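Local atomic coordinates of ribose transcriptional regulator (Enterococcus faecium DO, PDB entry 4RK1), a protein that probably acts as a LacI-family DNA-binding transcriptional repressor, with a sugar-binding domain that binds ribose. Residues 10-15 with 38-43; 25-30 with 238-243; 195-200 with 223-228; 231-236 with 268-273. All coordinates share one frame; numbering follows the deposited sequence.

Overall arrangement
Four contacts sample the two lobes of a periplasmic-binding-protein fold, with ribose between them. Contacts 1 and 2 lie on the same side of the chain's centre and touch, Met26 of contact 2 packing on Thr40 and Leu42 of contact 1. The centres of contacts 1 and 2 are about 12 Å apart. Contacts 3 and 4, also about 12 Å apart between centres, meet through Cys225 and Leu232. From contact 1 to contact 4 the centres are about 28 Å apart, although both reach the same mixed sheet. Only Gln237, which lines the ribose pocket, separates 231-236 of contact 4 from 238-243 of contact 2. The side chain of Leu242 is about 6 Å from the bound ribose.

Contact 1: 10-15 with 38-43; sequences IGVLVP and FVTILC
Ile10 and Phe38 each set their gamma carbon (CG1 of Ile10, chi1 -59°; CG of Phe38, chi1 -81°) anti to the carbonyl carbon and beside the backbone N. The two side chains therefore converge, and Ile10 CG1 comes 3.6 Å from Phe38 CD2, while the methyl CD1 of Ile10 lies alongside the same corner of the ring. Beyond this pair the segments run as parallel neighbouring strands, joined by five backbone hydrogen bonds that alternate in direction. Ile10 N donates to Val39 O at 2.9 Å and Ile41 N returns to Ile10 O; Val12 N then reaches Ile41 O at 2.8 Å, Cys43 N reaches Val12 O, and Val14 N closes the series on Cys43 O at 3.0 Å.

On the face bearing Ile10, Val12, Thr40 and Leu42, the methyl CG2 of Val12 meets CG2 of Thr40 at 3.6 Å. Further along, Leu42 CD1 crosses Val14 at about a right angle, 3.8 Å from its CG2. Helix 20-33, which connects the two strands in a beta-alpha-beta unit, packs on this face through Met26. On the other face Leu13 CG approaches Cys43 CB at 4.1 Å, and helix 55-61 covers both. Strand 39-44 is outermost within its own chain, and Leu42 makes backbone hydrogen bonds to the second subunit.

Each polar backbone group between the strands is thus paired in a buried setting, while the side chains on both faces meet mainly through carbon, so the strands are held by backbone bonds and their faces by apolar packing.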
# COMPACT_ATOMS: atom_id res chain seq x y z
N ILE B 10 -1.94 20.85 2.62
CA ILE B 10 -3.26 20.26 2.42
C ILE B 10 -3.27 18.92 3.12
O ILE B 10 -2.35 18.13 2.92
CB ILE B 10 -3.54 20.02 0.91
CG1 ILE B 10 -3.46 21.33 0.12
CG2 ILE B 10 -4.88 19.32 0.69
CD1 ILE B 10 -4.42 22.40 0.58
N GLY B 11 -4.30 18.66 3.92
CA GLY B 11 -4.48 17.38 4.60
C GLY B 11 -5.42 16.44 3.90
O GLY B 11 -6.52 16.82 3.51
N VAL B 12 -5.00 15.18 3.75
CA VAL B 12 -5.79 14.14 3.12
C VAL B 12 -6.17 13.12 4.19
O VAL B 12 -5.29 12.55 4.83
CB VAL B 12 -5.00 13.47 1.99
CG1 VAL B 12 -5.86 12.44 1.28
CG2 VAL B 12 -4.50 14.50 1.00
N LEU B 13 -7.46 12.91 4.39
CA LEU B 13 -7.92 11.98 5.40
C LEU B 13 -8.50 10.75 4.73
O LEU B 13 -9.47 10.84 3.98
CB LEU B 13 -8.96 12.65 6.32
CG LEU B 13 -8.38 13.52 7.45
CD1 LEU B 13 -7.50 14.64 6.93
CD2 LEU B 13 -9.50 14.07 8.32
N VAL B 14 -7.90 9.59 4.99
CA VAL B 14 -8.36 8.35 4.39
C VAL B 14 -8.71 7.31 5.45
O VAL B 14 -8.21 7.39 6.56
CB VAL B 14 -7.34 7.74 3.40
CG1 VAL B 14 -7.02 8.71 2.28
CG2 VAL B 14 -6.06 7.32 4.11
N PRO B 15 -9.57 6.34 5.09
CA PRO B 15 -9.94 5.30 6.05
C PRO B 15 -8.83 4.28 6.31
O PRO B 15 -8.81 3.68 7.37
CB PRO B 15 -11.14 4.60 5.40
CG PRO B 15 -11.34 5.21 4.06
CD PRO B 15 -10.22 6.17 3.78
N PHE B 38 2.30 23.06 -2.94
CA PHE B 38 1.63 22.63 -1.72
C PHE B 38 2.30 21.37 -1.19
O PHE B 38 2.75 20.53 -1.96
CB PHE B 38 0.14 22.37 -1.97
CG PHE B 38 -0.70 23.61 -1.98
CD1 PHE B 38 -0.85 24.35 -3.15
CD2 PHE B 38 -1.34 24.05 -0.83
CE1 PHE B 38 -1.63 25.50 -3.17
CE2 PHE B 38 -2.11 25.20 -0.84
CZ PHE B 38 -2.26 25.92 -2.01
N VAL B 39 2.36 21.26 0.13
CA VAL B 39 2.78 20.04 0.81
C VAL B 39 1.53 19.22 1.08
O VAL B 39 0.55 19.74 1.61
CB VAL B 39 3.49 20.38 2.14
CG1 VAL B 39 3.81 19.12 2.95
CG2 VAL B 39 4.77 21.18 1.87
N THR B 40 1.56 17.94 0.72
CA THR B 40 0.45 17.04 0.99
C THR B 40 0.78 16.17 2.18
O THR B 40 1.83 15.52 2.22
CB THR B 40 0.15 16.14 -0.23
OG1 THR B 40 0.09 16.94 -1.42
CG2 THR B 40 -1.18 15.40 -0.05
N ILE B 41 -0.11 16.16 3.16
CA ILE B 41 0.03 15.29 4.32
C ILE B 41 -1.16 14.37 4.39
O ILE B 41 -2.27 14.74 3.99
CB ILE B 41 0.19 16.06 5.66
CG1 ILE B 41 -1.08 16.84 6.04
CG2 ILE B 41 1.39 17.00 5.59
CD1 ILE B 41 -0.96 17.56 7.36
N LEU B 42 -0.93 13.16 4.89
CA LEU B 42 -1.97 12.15 4.98
C LEU B 42 -2.19 11.68 6.41
O LEU B 42 -1.24 11.47 7.17
CB LEU B 42 -1.64 10.96 4.10
CG LEU B 42 -2.68 9.83 4.22
CD1 LEU B 42 -3.13 9.35 2.86
CD2 LEU B 42 -2.16 8.68 5.07
N CYS B 43 -3.46 11.53 6.75
CA CYS B 43 -3.91 10.99 8.01
C CYS B 43 -4.74 9.76 7.74
O CYS B 43 -5.57 9.75 6.84
CB CYS B 43 -4.81 11.99 8.72
SG CYS B 43 -3.92 13.02 9.86

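Contact 2: 25-30 with 238-243; sequences LMRGIE and PIFELG
Leu25 opens the contact by laying its CD1 methyl over the start of the other helix, 3.5 Å from Gly243 N and against CG of Leu242. Its backbone N meets the CG2 methyl of Ile239, and its carbonyl O, already bonded to Ile29 N of its own helix, also receives a CA-H...O contact from Gly243. Arg27 bends at chi3 (59°) and turns one face of its guanidinium to CE1 of Phe240, which sits toward the rim of that face, 3.7 Å from Arg27 NH1; the two planes lie 27° apart. Arg27 also packs against Thr18 of the second subunit.

At Gly28 the backbones come closest, CA to CA, 4.3 Å from Gly243 CA; with no side chain on either residue, the short helix axes close to 6.7 Å. Gly28 CA also sits over the ring face of Phe240, 3.8 Å from the centroid, in a CH-pi contact, and approaches the Phe240 carbonyl O at 3.4 Å. Phe240 reaches this place because its CG is anti to its backbone N (chi1 -176°), which folds the ring back toward the first helix. Ile29 follows, its CG1 pressed 3.2 Å from Gly243 O, an oxygen that also receives the hydroxyl of Ser246.

Ile239 and Leu242 also pack on Phe21, which lines the ribose pocket. Both helices pack on the sheet: from helix 20-33, Met26 and Ile29 rest on Thr40 of strand 39-44, and from helix 239-255, Leu242 lies on Val105 of strand 103-107.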
# COMPACT_ATOMS: atom_id res chain seq x y z
N LEU B 25 -4.54 6.95 -4.60
CA LEU B 25 -5.33 8.18 -4.53
C LEU B 25 -4.44 9.34 -4.11
O LEU B 25 -4.43 10.40 -4.73
CB LEU B 25 -6.47 8.03 -3.53
CG LEU B 25 -7.36 9.27 -3.35
CD1 LEU B 25 -8.36 9.33 -4.50
CD2 LEU B 25 -8.07 9.20 -2.02
N MSE B 26 -3.69 9.11 -3.04
CA MSE B 26 -2.74 10.09 -2.54
C MSE B 26 -1.74 10.53 -3.56
O MSE B 26 -1.45 11.71 -3.69
CB MSE B 26 -1.98 9.52 -1.36
CG MSE B 26 -2.42 10.25 -0.12
SE MSE B 26 -1.45 11.95 -0.13
CE MSE B 26 0.11 11.03 0.70
N ARG B 27 -1.19 9.58 -4.31
CA ARG B 27 -0.25 9.91 -5.39
C ARG B 27 -0.88 10.83 -6.44
O ARG B 27 -0.23 11.73 -6.95
CB ARG B 27 0.30 8.65 -6.08
CG ARG B 27 1.62 8.16 -5.51
CD ARG B 27 2.25 7.07 -6.36
NE ARG B 27 2.51 7.48 -7.75
CZ ARG B 27 1.84 7.07 -8.82
NH1 ARG B 27 2.18 7.53 -10.02
NH2 ARG B 27 0.83 6.21 -8.73
N GLY B 28 -2.16 10.60 -6.77
CA GLY B 28 -2.85 11.46 -7.73
C GLY B 28 -3.04 12.88 -7.19
O GLY B 28 -2.86 13.85 -7.91
N ILE B 29 -3.39 12.97 -5.91
CA ILE B 29 -3.50 14.26 -5.22
C ILE B 29 -2.16 15.00 -5.24
O ILE B 29 -2.10 16.15 -5.67
CB ILE B 29 -3.99 14.08 -3.78
CG1 ILE B 29 -5.45 13.61 -3.77
CG2 ILE B 29 -3.84 15.37 -2.98
CD1 ILE B 29 -5.90 13.03 -2.44
N GLU B 30 -1.10 14.31 -4.80
CA GLU B 30 0.25 14.89 -4.74
C GLU B 30 0.71 15.38 -6.10
O GLU B 30 1.37 16.42 -6.20
CB GLU B 30 1.26 13.86 -4.23
CG GLU B 30 1.13 13.55 -2.76
CD GLU B 30 1.99 12.37 -2.35
OE1 GLU B 30 2.48 11.64 -3.24
OE2 GLU B 30 2.18 12.18 -1.13
N PRO B 238 -11.07 4.95 -11.69
CA PRO B 238 -9.92 5.72 -12.18
C PRO B 238 -9.22 6.38 -10.98
O PRO B 238 -9.42 7.58 -10.71
CB PRO B 238 -10.56 6.75 -13.11
CG PRO B 238 -11.90 7.00 -12.49
CD PRO B 238 -12.33 5.69 -11.87
N ILE B 239 -8.41 5.60 -10.27
CA ILE B 239 -8.00 5.94 -8.90
C ILE B 239 -7.10 7.17 -8.88
O ILE B 239 -7.33 8.12 -8.13
CB ILE B 239 -7.22 4.79 -8.22
CG1 ILE B 239 -7.99 3.46 -8.31
CG2 ILE B 239 -6.96 5.13 -6.75
CD1 ILE B 239 -7.15 2.26 -7.98
N PHE B 240 -6.06 7.13 -9.70
CA PHE B 240 -5.10 8.22 -9.76
C PHE B 240 -5.80 9.50 -10.20
O PHE B 240 -5.58 10.56 -9.61
CB PHE B 240 -3.97 7.83 -10.74
CG PHE B 240 -2.84 8.83 -10.82
CD1 PHE B 240 -1.83 8.83 -9.88
CD2 PHE B 240 -2.78 9.75 -11.87
CE1 PHE B 240 -0.77 9.72 -9.97
CE2 PHE B 240 -1.74 10.65 -11.95
CZ PHE B 240 -0.73 10.64 -11.00
N GLU B 241 -6.65 9.40 -11.22
CA GLU B 241 -7.41 10.55 -11.74
C GLU B 241 -8.38 11.11 -10.72
O GLU B 241 -8.59 12.31 -10.69
CB GLU B 241 -8.20 10.16 -13.00
CG GLU B 241 -8.86 11.34 -13.72
CD GLU B 241 -9.80 10.92 -14.84
OE1 GLU B 241 -9.85 9.73 -15.18
OE2 GLU B 241 -10.51 11.80 -15.38
N LEU B 242 -8.98 10.23 -9.92
CA LEU B 242 -9.84 10.63 -8.82
C LEU B 242 -9.07 11.52 -7.84
O LEU B 242 -9.56 12.57 -7.42
CB LEU B 242 -10.38 9.38 -8.10
CG LEU B 242 -11.23 9.57 -6.85
CD1 LEU B 242 -12.48 10.36 -7.17
CD2 LEU B 242 -11.58 8.21 -6.27
N GLY B 243 -7.85 11.12 -7.52
CA GLY B 243 -6.98 11.94 -6.67
C GLY B 243 -6.64 13.28 -7.29
O GLY B 243 -6.75 14.32 -6.63

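Contact 3: 195-200 with 223-228; sequences LAFGLY and DMCEYI
Tyr200, whose ring lies against Ile228, is fixed at its far end by a hydrogen bond from OH to the carbonyl O of Pro230. Held there, the ring offers one face to the methyl CD1 of Ile228, which stands 3.8 Å from the centroid in a CH-pi contact, displaced toward the rim and closest to CE2 at 3.4 Å. Ile228 places CG1 between its backbone N and carbonyl carbon (chi1 59°) with CD1 extended beyond, and so drives that methyl between two aromatic side chains. The second is Phe197, whose CE1 is 3.5 Å from Ile228 CD1.

At the outer end of the same ring, Phe197 CZ touches CB of Met224 at 3.6 Å, and Met224 CG lies alongside; the selenomethionine chain then bends at chi2, carrying its end away. Cys225 follows more loosely, with SG 4.4 Å from Phe197 CZ.

The second subunit adds to this cluster: its Met224 packs on both Phe197 and Ile228. The arrangement is apolar packing of helix 193-205 against the loop between strands 215-218 and 233-236, which includes a 3-10 turn (223-226), in a lobe of the periplasmic-binding-protein fold, and it forms part of the dimer interface.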
# COMPACT_ATOMS: atom_id res chain seq x y z
N LEU B 195 -10.02 -7.92 -0.83
CA LEU B 195 -10.88 -9.06 -0.51
C LEU B 195 -10.68 -10.20 -1.50
O LEU B 195 -10.57 -11.35 -1.10
CB LEU B 195 -12.35 -8.64 -0.50
CG LEU B 195 -12.81 -7.84 0.73
CD1 LEU B 195 -14.19 -7.26 0.46
CD2 LEU B 195 -12.85 -8.71 1.99
N ALA B 196 -10.62 -9.89 -2.79
CA ALA B 196 -10.41 -10.94 -3.77
C ALA B 196 -9.07 -11.65 -3.56
O ALA B 196 -9.00 -12.88 -3.71
CB ALA B 196 -10.51 -10.39 -5.20
N PHE B 197 -8.01 -10.90 -3.24
CA PHE B 197 -6.69 -11.50 -3.03
C PHE B 197 -6.74 -12.49 -1.85
O PHE B 197 -6.14 -13.56 -1.90
CB PHE B 197 -5.61 -10.47 -2.74
CG PHE B 197 -5.43 -9.43 -3.82
CD1 PHE B 197 -5.87 -9.64 -5.12
CD2 PHE B 197 -4.81 -8.22 -3.51
CE1 PHE B 197 -5.69 -8.67 -6.09
CE2 PHE B 197 -4.63 -7.25 -4.48
CZ PHE B 197 -5.07 -7.47 -5.77
N GLY B 198 -7.46 -12.12 -0.80
CA GLY B 198 -7.74 -13.02 0.32
C GLY B 198 -8.36 -14.33 -0.10
O GLY B 198 -7.94 -15.39 0.36
N LEU B 199 -9.34 -14.25 -0.99
CA LEU B 199 -9.98 -15.43 -1.54
C LEU B 199 -9.03 -16.28 -2.35
O LEU B 199 -9.06 -17.50 -2.26
CB LEU B 199 -11.18 -15.06 -2.41
CG LEU B 199 -12.45 -14.63 -1.67
CD1 LEU B 199 -13.46 -14.11 -2.68
CD2 LEU B 199 -13.03 -15.78 -0.86
N TYR B 200 -8.20 -15.64 -3.17
CA TYR B 200 -7.21 -16.40 -3.91
C TYR B 200 -6.39 -17.27 -2.96
O TYR B 200 -6.18 -18.45 -3.23
CB TYR B 200 -6.25 -15.49 -4.66
CG TYR B 200 -6.64 -15.06 -6.06
CD1 TYR B 200 -7.88 -14.51 -6.33
CD2 TYR B 200 -5.72 -15.14 -7.10
CE1 TYR B 200 -8.22 -14.08 -7.61
CE2 TYR B 200 -6.04 -14.70 -8.37
CZ TYR B 200 -7.28 -14.16 -8.63
OH TYR B 200 -7.58 -13.74 -9.90
N ASP B 223 -3.05 -1.88 -8.90
CA ASP B 223 -1.97 -2.45 -9.75
C ASP B 223 -1.76 -3.96 -9.56
O ASP B 223 -1.53 -4.68 -10.54
CB ASP B 223 -0.63 -1.74 -9.48
CG ASP B 223 -0.55 -0.36 -10.10
OD1 ASP B 223 -1.48 0.02 -10.85
OD2 ASP B 223 0.44 0.35 -9.85
N MSE B 224 -1.86 -4.43 -8.32
CA MSE B 224 -1.62 -5.85 -7.99
C MSE B 224 -2.47 -6.83 -8.78
O MSE B 224 -2.06 -8.00 -8.96
CB MSE B 224 -1.78 -6.06 -6.48
CG MSE B 224 -1.24 -7.38 -5.96
SE MSE B 224 0.74 -7.41 -6.02
CE MSE B 224 1.07 -9.35 -6.12
N CYS B 225 -3.62 -6.39 -9.27
CA CYS B 225 -4.49 -7.24 -10.12
C CYS B 225 -3.76 -7.89 -11.30
O CYS B 225 -4.10 -8.99 -11.72
CB CYS B 225 -5.65 -6.43 -10.68
SG CYS B 225 -6.92 -5.96 -9.49
N GLU B 226 -2.75 -7.20 -11.81
CA GLU B 226 -1.99 -7.69 -12.96
C GLU B 226 -0.78 -8.54 -12.59
O GLU B 226 -0.11 -9.07 -13.47
CB GLU B 226 -1.56 -6.49 -13.83
CG GLU B 226 -2.75 -5.77 -14.43
CD GLU B 226 -2.41 -4.92 -15.64
OE1 GLU B 226 -1.42 -4.16 -15.58
OE2 GLU B 226 -3.14 -5.01 -16.65
N TYR B 227 -0.50 -8.68 -11.29
CA TYR B 227 0.66 -9.40 -10.83
C TYR B 227 0.31 -10.75 -10.20
O TYR B 227 1.19 -11.56 -9.98
CB TYR B 227 1.48 -8.54 -9.85
CG TYR B 227 2.09 -7.34 -10.54
CD1 TYR B 227 1.34 -6.21 -10.81
CD2 TYR B 227 3.42 -7.36 -10.96
CE1 TYR B 227 1.89 -5.12 -11.46
CE2 TYR B 227 3.97 -6.28 -11.62
CZ TYR B 227 3.21 -5.16 -11.87
OH TYR B 227 3.77 -4.09 -12.53
N ILE B 228 -0.96 -10.98 -9.90
CA ILE B 228 -1.38 -12.30 -9.44
C ILE B 228 -1.78 -13.17 -10.62
O ILE B 228 -1.92 -12.69 -11.74
CB ILE B 228 -2.54 -12.23 -8.42
CG1 ILE B 228 -3.77 -11.53 -9.02
CG2 ILE B 228 -2.06 -11.56 -7.15
CD1 ILE B 228 -4.94 -11.47 -8.07

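Contact 4: 231-236 with 268-273; sequences KLTTIA and VRFEKR. Unlike the reference sequence in segment 268-273: Phe270 (reference Leu).
Thr233 and Arg273 form the tight end of this contact. Thr233 OG1, anti to its carbonyl carbon (chi1 -69°), accepts Arg273 N at 2.7 Å and is bonded to a water that also gives a weak bond to Arg273 O. The extended arginine chain runs back across Leu232, where NH1 donates to Leu232 O at 2.8 Å, with the oxygen in the guanidinium plane; NH2 is held by Asn221.

From here the segments pair as antiparallel strands. Thr234 and Glu271 exchange two backbone bonds, of which Glu271 N to Thr234 O is the shorter at 2.8 Å, and Ala236 and Arg269 do the same, with Ala236 N 2.7 Å from Arg269 O. On their face the methylene CG of Glu271 lies 3.5 Å from the methyl of Ala236. Between them is the non-hydrogen-bonded pair Ile235 and Phe270: the CD1 methyl of Ile235 comes to the ring edge, 3.6 Å from CD1 of Phe270, while Phe270 CZ touches Thr233 CG2 at 3.5 Å.

The solvent-exposed side chains are looser. Beyond its backbone bonds, Arg269 is poorly ordered, and of its side chain CG alone nears Ala236. Lys231 brushes Arg273 with its CB, then turns its NZ away to a salt bridge with Glu205 of the second subunit.

Strand 233-236 lies between strand 263-271 and strand 215-218, whose Ile217 meets Thr233, Ile235 and Phe270. Helix 109-122 packs on this face through Leu115 and His119, and helix 193-205 touches Leu232.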
# COMPACT_ATOMS: atom_id res chain seq x y z
N LYS B 231 -4.68 -13.32 -13.52
CA LYS B 231 -4.93 -11.90 -13.37
C LYS B 231 -6.41 -11.65 -13.09
O LYS B 231 -7.29 -12.28 -13.69
CB LYS B 231 -4.50 -11.13 -14.60
CG LYS B 231 -3.00 -11.14 -14.87
CD LYS B 231 -2.74 -10.50 -16.24
CE LYS B 231 -1.34 -9.96 -16.41
NZ LYS B 231 -0.29 -10.96 -16.18
N LEU B 232 -6.67 -10.73 -12.17
CA LEU B 232 -7.99 -10.53 -11.63
C LEU B 232 -8.86 -9.64 -12.51
O LEU B 232 -8.50 -8.51 -12.84
CB LEU B 232 -7.89 -9.93 -10.22
CG LEU B 232 -9.19 -9.64 -9.47
CD1 LEU B 232 -10.03 -10.89 -9.27
CD2 LEU B 232 -8.88 -9.01 -8.12
N THR B 233 -10.01 -10.18 -12.87
CA THR B 233 -11.07 -9.46 -13.51
C THR B 233 -11.70 -8.58 -12.46
O THR B 233 -11.95 -9.03 -11.34
CB THR B 233 -12.07 -10.46 -14.11
OG1 THR B 233 -11.42 -11.13 -15.21
CG2 THR B 233 -13.34 -9.79 -14.59
N THR B 234 -11.95 -7.32 -12.81
CA THR B 234 -12.34 -6.34 -11.80
C THR B 234 -13.03 -5.12 -12.42
O THR B 234 -12.99 -4.93 -13.63
CB THR B 234 -11.09 -5.90 -10.98
OG1 THR B 234 -11.49 -5.09 -9.87
CG2 THR B 234 -10.09 -5.12 -11.84
N ILE B 235 -13.69 -4.33 -11.58
CA ILE B 235 -14.23 -3.03 -11.98
C ILE B 235 -13.21 -1.95 -11.67
O ILE B 235 -12.86 -1.73 -10.52
CB ILE B 235 -15.55 -2.72 -11.24
CG1 ILE B 235 -16.55 -3.86 -11.43
CG2 ILE B 235 -16.12 -1.38 -11.68
CD1 ILE B 235 -16.81 -4.25 -12.87
N ALA B 236 -12.73 -1.27 -12.70
CA ALA B 236 -11.70 -0.27 -12.52
C ALA B 236 -12.32 1.06 -12.11
O ALA B 236 -13.15 1.58 -12.82
CB ALA B 236 -10.90 -0.09 -13.81
N VAL B 268 -16.62 4.30 -14.14
CA VAL B 268 -15.84 3.10 -13.89
C VAL B 268 -15.80 2.33 -15.19
O VAL B 268 -16.46 2.72 -16.15
CB VAL B 268 -16.44 2.24 -12.76
CG1 VAL B 268 -16.45 3.03 -11.46
CG2 VAL B 268 -17.85 1.78 -13.11
N ARG B 269 -15.05 1.24 -15.22
CA ARG B 269 -15.12 0.35 -16.36
C ARG B 269 -14.70 -1.05 -16.04
O ARG B 269 -13.94 -1.31 -15.12
CB ARG B 269 -14.28 0.85 -17.53
CG ARG B 269 -12.80 0.93 -17.27
CD ARG B 269 -12.12 1.83 -18.30
NE ARG B 269 -12.67 3.19 -18.26
CZ ARG B 269 -13.57 3.70 -19.11
NH1 ARG B 269 -13.99 4.95 -18.93
NH2 ARG B 269 -14.07 2.99 -20.12
N PHE B 270 -15.20 -1.96 -16.86
CA PHE B 270 -14.99 -3.36 -16.65
C PHE B 270 -13.62 -3.72 -17.18
O PHE B 270 -13.26 -3.33 -18.29
CB PHE B 270 -16.05 -4.14 -17.39
CG PHE B 270 -15.98 -5.59 -17.13
CD1 PHE B 270 -16.42 -6.09 -15.93
CD2 PHE B 270 -15.42 -6.44 -18.06
CE1 PHE B 270 -16.33 -7.44 -15.67
CE2 PHE B 270 -15.35 -7.79 -17.80
CZ PHE B 270 -15.80 -8.28 -16.60
N GLU B 271 -12.83 -4.42 -16.37
CA GLU B 271 -11.50 -4.87 -16.79
C GLU B 271 -11.50 -6.38 -16.83
O GLU B 271 -11.40 -7.04 -15.79
CB GLU B 271 -10.40 -4.36 -15.85
CG GLU B 271 -10.23 -2.86 -15.80
CD GLU B 271 -9.74 -2.26 -17.11
OE1 GLU B 271 -9.17 -3.00 -17.93
OE2 GLU B 271 -9.94 -1.05 -17.32
N LYS B 272 -11.64 -6.93 -18.04
CA LYS B 272 -11.81 -8.35 -18.21
C LYS B 272 -10.46 -9.02 -18.27
O LYS B 272 -9.66 -8.76 -19.18
CB LYS B 272 -12.59 -8.67 -19.49
CG LYS B 272 -13.06 -10.11 -19.54
CD LYS B 272 -13.83 -10.43 -20.82
CE LYS B 272 -14.10 -11.92 -20.92
NZ LYS B 272 -14.94 -12.28 -22.09
N ARG B 273 -10.19 -9.91 -17.32
CA ARG B 273 -8.93 -10.62 -17.30
C ARG B 273 -9.24 -12.12 -17.27
O ARG B 273 -9.97 -12.59 -18.15
CB ARG B 273 -8.02 -10.11 -16.17
CG ARG B 273 -7.74 -8.62 -16.28
CD ARG B 273 -6.49 -8.20 -15.54
NE ARG B 273 -6.22 -6.78 -15.70
CZ ARG B 273 -6.62 -5.82 -14.88
NH1 ARG B 273 -7.33 -6.09 -13.77
NH2 ARG B 273 -6.31 -4.57 -15.16
O HOH W 1 -12.23 -13.22 -16.61